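Local coordinates for probable oxidoreductase protein (Rhizobium etli, PDB 4FB5) that probably acts as a nucleotide-dependent oxidoreductase of the GFO/IDH/MocA family, with a substrate that is not established, at residues Ser216-Val225 against Ser363-Ile373. Numbering follows the deposited sequence.
Sequences SLLWYLFGHV and SIVTFKDGLRI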
loop_
_atom_site.group_PDB
_atom_site.type_symbol
_atom_site.label_atom_id
_atom_site.label_comp_id
_atom_site.label_asym_id
_atom_site.label_seq_id
_atom_site.Cartn_x
_atom_site.Cartn_y
_atom_site.Cartn_z
ATOM N N SER A 216 -25.779 -0.758 6.748
ATOM C CA SER A 216 -26.384 -0.536 5.463
ATOM C C SER A 216 -25.594 -1.313 4.434
ATOM O O SER A 216 -26.186 -1.891 3.515
ATOM C CB SER A 216 -26.512 0.942 5.111
ATOM O OG SER A 216 -25.306 1.522 4.663
ATOM N N LEU A 217 -24.264 -1.405 4.601
ATOM C CA LEU A 217 -23.517 -2.189 3.617
ATOM C C LEU A 217 -23.800 -3.690 3.694
ATOM O O LEU A 217 -24.017 -4.330 2.658
ATOM C CB LEU A 217 -22.015 -1.900 3.636
ATOM C CG LEU A 217 -21.586 -0.496 3.184
ATOM C CD1 LEU A 217 -20.126 -0.294 3.587
ATOM C CD2 LEU A 217 -21.807 -0.239 1.675
ATOM N N LEU A 218 -23.819 -4.249 4.909
ATOM C CA LEU A 218 -24.130 -5.650 5.055
ATOM C C LEU A 218 -25.537 -5.933 4.492
ATOM O O LEU A 218 -25.819 -7.062 4.025
ATOM C CB LEU A 218 -23.981 -6.100 6.502
ATOM C CG LEU A 218 -22.572 -5.878 7.080
ATOM C CD1 LEU A 218 -22.403 -6.472 8.414
ATOM C CD2 LEU A 218 -21.475 -6.405 6.188
ATOM N N TRP A 219 -26.387 -4.897 4.489
ATOM C CA TRP A 219 -27.751 -5.074 4.103
ATOM C C TRP A 219 -27.751 -5.243 2.620
ATOM O O TRP A 219 -28.231 -6.239 2.090
ATOM C CB TRP A 219 -28.618 -3.874 4.480
ATOM C CG TRP A 219 -29.939 -3.988 3.834
ATOM C CD1 TRP A 219 -30.950 -4.841 4.199
ATOM C CD2 TRP A 219 -30.399 -3.315 2.635
ATOM N NE1 TRP A 219 -32.022 -4.721 3.326
ATOM C CE2 TRP A 219 -31.720 -3.781 2.373
ATOM C CE3 TRP A 219 -29.859 -2.321 1.803
ATOM C CZ2 TRP A 219 -32.496 -3.298 1.300
ATOM C CZ3 TRP A 219 -30.638 -1.836 0.736
ATOM C CH2 TRP A 219 -31.938 -2.345 0.492
ATOM N N TYR A 220 -27.199 -4.243 1.950
ATOM C CA TYR A 220 -27.050 -4.214 0.486
ATOM C C TYR A 220 -26.458 -5.485 -0.087
ATOM O O TYR A 220 -26.933 -6.000 -1.095
ATOM C CB TYR A 220 -26.132 -3.084 0.137
ATOM C CG TYR A 220 -26.017 -2.824 -1.314
ATOM C CD1 TYR A 220 -27.142 -2.456 -2.071
ATOM C CD2 TYR A 220 -24.781 -2.901 -1.945
ATOM C CE1 TYR A 220 -27.017 -2.204 -3.428
ATOM C CE2 TYR A 220 -24.651 -2.667 -3.276
ATOM C CZ TYR A 220 -25.761 -2.312 -4.019
ATOM O OH TYR A 220 -25.611 -2.074 -5.360
ATOM N N LEU A 221 -25.415 -5.981 0.572
ATOM C CA LEU A 221 -24.679 -7.153 0.123
ATOM C C LEU A 221 -25.334 -8.501 0.513
ATOM O O LEU A 221 -25.288 -9.468 -0.265
ATOM C CB LEU A 221 -23.263 -7.095 0.696
ATOM C CG LEU A 221 -22.364 -6.046 0.047
ATOM C CD1 LEU A 221 -21.014 -5.918 0.779
ATOM C CD2 LEU A 221 -22.146 -6.406 -1.391
ATOM N N PHE A 222 -25.925 -8.565 1.708
ATOM C CA PHE A 222 -26.351 -9.825 2.277
ATOM C C PHE A 222 -27.790 -9.779 2.761
ATOM O O PHE A 222 -28.692 -10.348 2.146
ATOM C CB PHE A 222 -25.404 -10.225 3.416
ATOM C CG PHE A 222 -23.970 -10.415 2.966
ATOM C CD1 PHE A 222 -23.651 -11.396 2.031
ATOM C CD2 PHE A 222 -22.955 -9.567 3.436
ATOM C CE1 PHE A 222 -22.339 -11.558 1.597
ATOM C CE2 PHE A 222 -21.646 -9.699 3.020
ATOM C CZ PHE A 222 -21.322 -10.695 2.101
ATOM N N GLY A 223 -27.979 -9.115 3.887
ATOM C CA GLY A 223 -29.272 -8.727 4.333
ATOM C C GLY A 223 -29.129 -8.284 5.767
ATOM O O GLY A 223 -28.036 -7.871 6.199
ATOM N N HIS A 224 -30.245 -8.363 6.487
ATOM C CA HIS A 224 -30.366 -7.848 7.829
ATOM C C HIS A 224 -29.665 -8.692 8.913
ATOM O O HIS A 224 -29.218 -9.797 8.662
ATOM C CB HIS A 224 -31.838 -7.624 8.137
ATOM C CG HIS A 224 -32.400 -6.386 7.511
ATOM N ND1 HIS A 224 -31.980 -5.117 7.858
ATOM C CD2 HIS A 224 -33.363 -6.219 6.572
ATOM C CE1 HIS A 224 -32.647 -4.221 7.153
ATOM N NE2 HIS A 224 -33.503 -4.863 6.372
ATOM N N VAL A 225 -29.545 -8.144 10.111
ATOM C CA VAL A 225 -28.754 -8.771 11.168
ATOM C C VAL A 225 -29.658 -9.586 12.097
ATOM O O VAL A 225 -30.802 -9.189 12.367
ATOM C CB VAL A 225 -28.039 -7.665 11.949
ATOM C CG1 VAL A 225 -27.282 -8.219 13.060
ATOM C CG2 VAL A 225 -27.087 -6.995 11.039
ATOM N N SER A 363 -31.963 1.006 -6.319
ATOM C CA SER A 363 -31.221 0.509 -5.158
ATOM C C SER A 363 -31.180 1.577 -4.093
ATOM O O SER A 363 -30.203 2.278 -3.933
ATOM C CB SER A 363 -29.809 0.052 -5.519
ATOM O OG SER A 363 -28.928 1.155 -5.536
ATOM N N ILE A 364 -32.254 1.702 -3.358
ATOM C CA ILE A 364 -32.310 2.724 -2.383
ATOM C C ILE A 364 -32.552 2.066 -1.050
ATOM O O ILE A 364 -32.814 0.865 -0.986
ATOM C CB ILE A 364 -33.401 3.706 -2.755
ATOM C CG1 ILE A 364 -32.929 5.090 -2.428
ATOM C CG2 ILE A 364 -34.724 3.402 -2.058
ATOM C CD1 ILE A 364 -33.228 6.008 -3.505
ATOM N N VAL A 365 -32.431 2.822 0.021
ATOM C CA VAL A 365 -32.799 2.274 1.310
ATOM C C VAL A 365 -34.055 2.990 1.758
ATOM O O VAL A 365 -34.106 4.227 1.767
ATOM C CB VAL A 365 -31.690 2.420 2.339
ATOM C CG1 VAL A 365 -32.108 1.812 3.660
ATOM C CG2 VAL A 365 -30.426 1.781 1.823
ATOM N N THR A 366 -35.073 2.195 2.065
ATOM C CA THR A 366 -36.383 2.709 2.380
ATOM C C THR A 366 -36.509 2.705 3.856
ATOM O O THR A 366 -35.847 1.925 4.566
ATOM C CB THR A 366 -37.526 1.743 1.982
ATOM O OG1 THR A 366 -37.404 0.534 2.759
ATOM C CG2 THR A 366 -37.529 1.445 0.508
ATOM N N PHE A 367 -37.463 3.498 4.301
ATOM C CA PHE A 367 -37.841 3.521 5.675
ATOM C C PHE A 367 -38.125 2.155 6.213
ATOM O O PHE A 367 -37.949 1.913 7.401
ATOM C CB PHE A 367 -39.041 4.434 5.846
ATOM C CG PHE A 367 -38.682 5.901 5.873
ATOM C CD1 PHE A 367 -39.435 6.796 6.624
ATOM C CD2 PHE A 367 -37.576 6.382 5.151
ATOM C CE1 PHE A 367 -39.111 8.146 6.645
ATOM C CE2 PHE A 367 -37.249 7.719 5.154
ATOM C CZ PHE A 367 -38.011 8.613 5.909
ATOM N N LYS A 368 -38.557 1.257 5.347
ATOM C CA LYS A 368 -38.865 -0.068 5.814
ATOM C C LYS A 368 -37.568 -0.774 6.187
ATOM O O LYS A 368 -37.465 -1.358 7.253
ATOM C CB LYS A 368 -39.636 -0.866 4.756
ATOM C CG LYS A 368 -40.126 -2.249 5.288
ATOM C CD LYS A 368 -40.674 -3.124 4.167
ATOM C CE LYS A 368 -41.197 -4.438 4.750
ATOM N NZ LYS A 368 -41.480 -5.439 3.662
ATOM N N ASP A 369 -36.568 -0.690 5.311
ATOM C CA ASP A 369 -35.281 -1.308 5.567
ATOM C C ASP A 369 -34.414 -0.541 6.579
ATOM O O ASP A 369 -33.679 -1.162 7.371
ATOM C CB ASP A 369 -34.573 -1.533 4.260
ATOM C CG ASP A 369 -35.140 -2.726 3.493
ATOM O OD1 ASP A 369 -35.321 -3.796 4.128
ATOM O OD2 ASP A 369 -35.380 -2.586 2.262
ATOM N N GLY A 370 -34.548 0.788 6.587
ATOM C CA GLY A 370 -33.847 1.604 7.567
ATOM C C GLY A 370 -34.316 1.324 8.978
ATOM O O GLY A 370 -33.504 1.250 9.939
ATOM N N LEU A 371 -35.634 1.170 9.126
ATOM C CA LEU A 371 -36.186 0.897 10.448
ATOM C C LEU A 371 -35.672 -0.434 10.915
ATOM O O LEU A 371 -35.324 -0.658 12.093
ATOM C CB LEU A 371 -37.725 0.841 10.430
ATOM C CG LEU A 371 -38.239 0.427 11.833
ATOM C CD1 LEU A 371 -38.277 1.583 12.849
ATOM C CD2 LEU A 371 -39.560 -0.306 11.783
ATOM N N ARG A 372 -35.652 -1.352 9.969
ATOM C CA ARG A 372 -35.147 -2.668 10.319
ATOM C C ARG A 372 -33.657 -2.557 10.759
ATOM O O ARG A 372 -33.268 -3.172 11.747
ATOM C CB ARG A 372 -35.478 -3.719 9.215
ATOM C CG ARG A 372 -34.965 -5.141 9.479
ATOM C CD ARG A 372 -35.348 -5.699 10.790
ATOM N NE ARG A 372 -34.836 -7.058 10.958
ATOM C CZ ARG A 372 -33.698 -7.388 11.587
ATOM N NH1 ARG A 372 -32.888 -6.461 12.125
ATOM N NH2 ARG A 372 -33.368 -8.667 11.695
ATOM N N ILE A 373 -32.876 -1.744 10.043
ATOM C CA ILE A 373 -31.487 -1.461 10.408
ATOM C C ILE A 373 -31.381 -0.836 11.808
ATOM O O ILE A 373 -30.570 -1.300 12.667
ATOM C CB ILE A 373 -30.777 -0.592 9.359
ATOM C CG1 ILE A 373 -30.220 -1.495 8.247
ATOM C CG2 ILE A 373 -29.645 0.195 10.001
ATOM C CD1 ILE A 373 -30.053 -0.826 6.881
#
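The imidazole of H224 lies between two side chains: CG of R372 sits over the centre of one face, and on the opposite face CD1 of W219 rests near the rim. Its edge is used as well. NE2 gives a nearly straight hydrogen bond (168°) to OD1 of D369 at 3.1 Å; the oxygen lies close to the ring plane, but the N-H reaches the carboxylate on its anti side and well out of the carboxylate plane. CG1 of I373 packs on the same ring's edge, near CE1. Beyond the imidazole, the R372 guanidinium turns one face to CB of H224 and runs nearly parallel to the ring. With CG anti to the backbone N (chi1 179°) and the chain bent at the second torsion, R372 lays CG on the imidazole and still carries NH2 to the carbonyl oxygen of V225, a 2.7 Å hydrogen bond. On the indole of W219, CB of D369 lies above one face, toward the rim, and the carboxylate is well inclined to the ring.

Two helices are joined here at their ends. Helix 206-221 belongs to the C-terminal GFO/IDH/MocA domain and runs out into the loop that leads to strand 225-233, while helix 367-385 begins behind the N-cap T366, whose OG1 accepts from the backbone N of D369 at 3.0 Å. The helix segments make an angle of 124°. Their axes are 11.0 Å apart, and side chains bridge the distance. Were H224 an alanine, the D369 carboxylate would probably lose this donor, and a gap is likely to open between W219 and R372.

The six-membered ring of W219 also reaches CG2 of V365, with 3.8 Å from CZ3, and CD1 of I373 lies 3.9 Å from CA of S216.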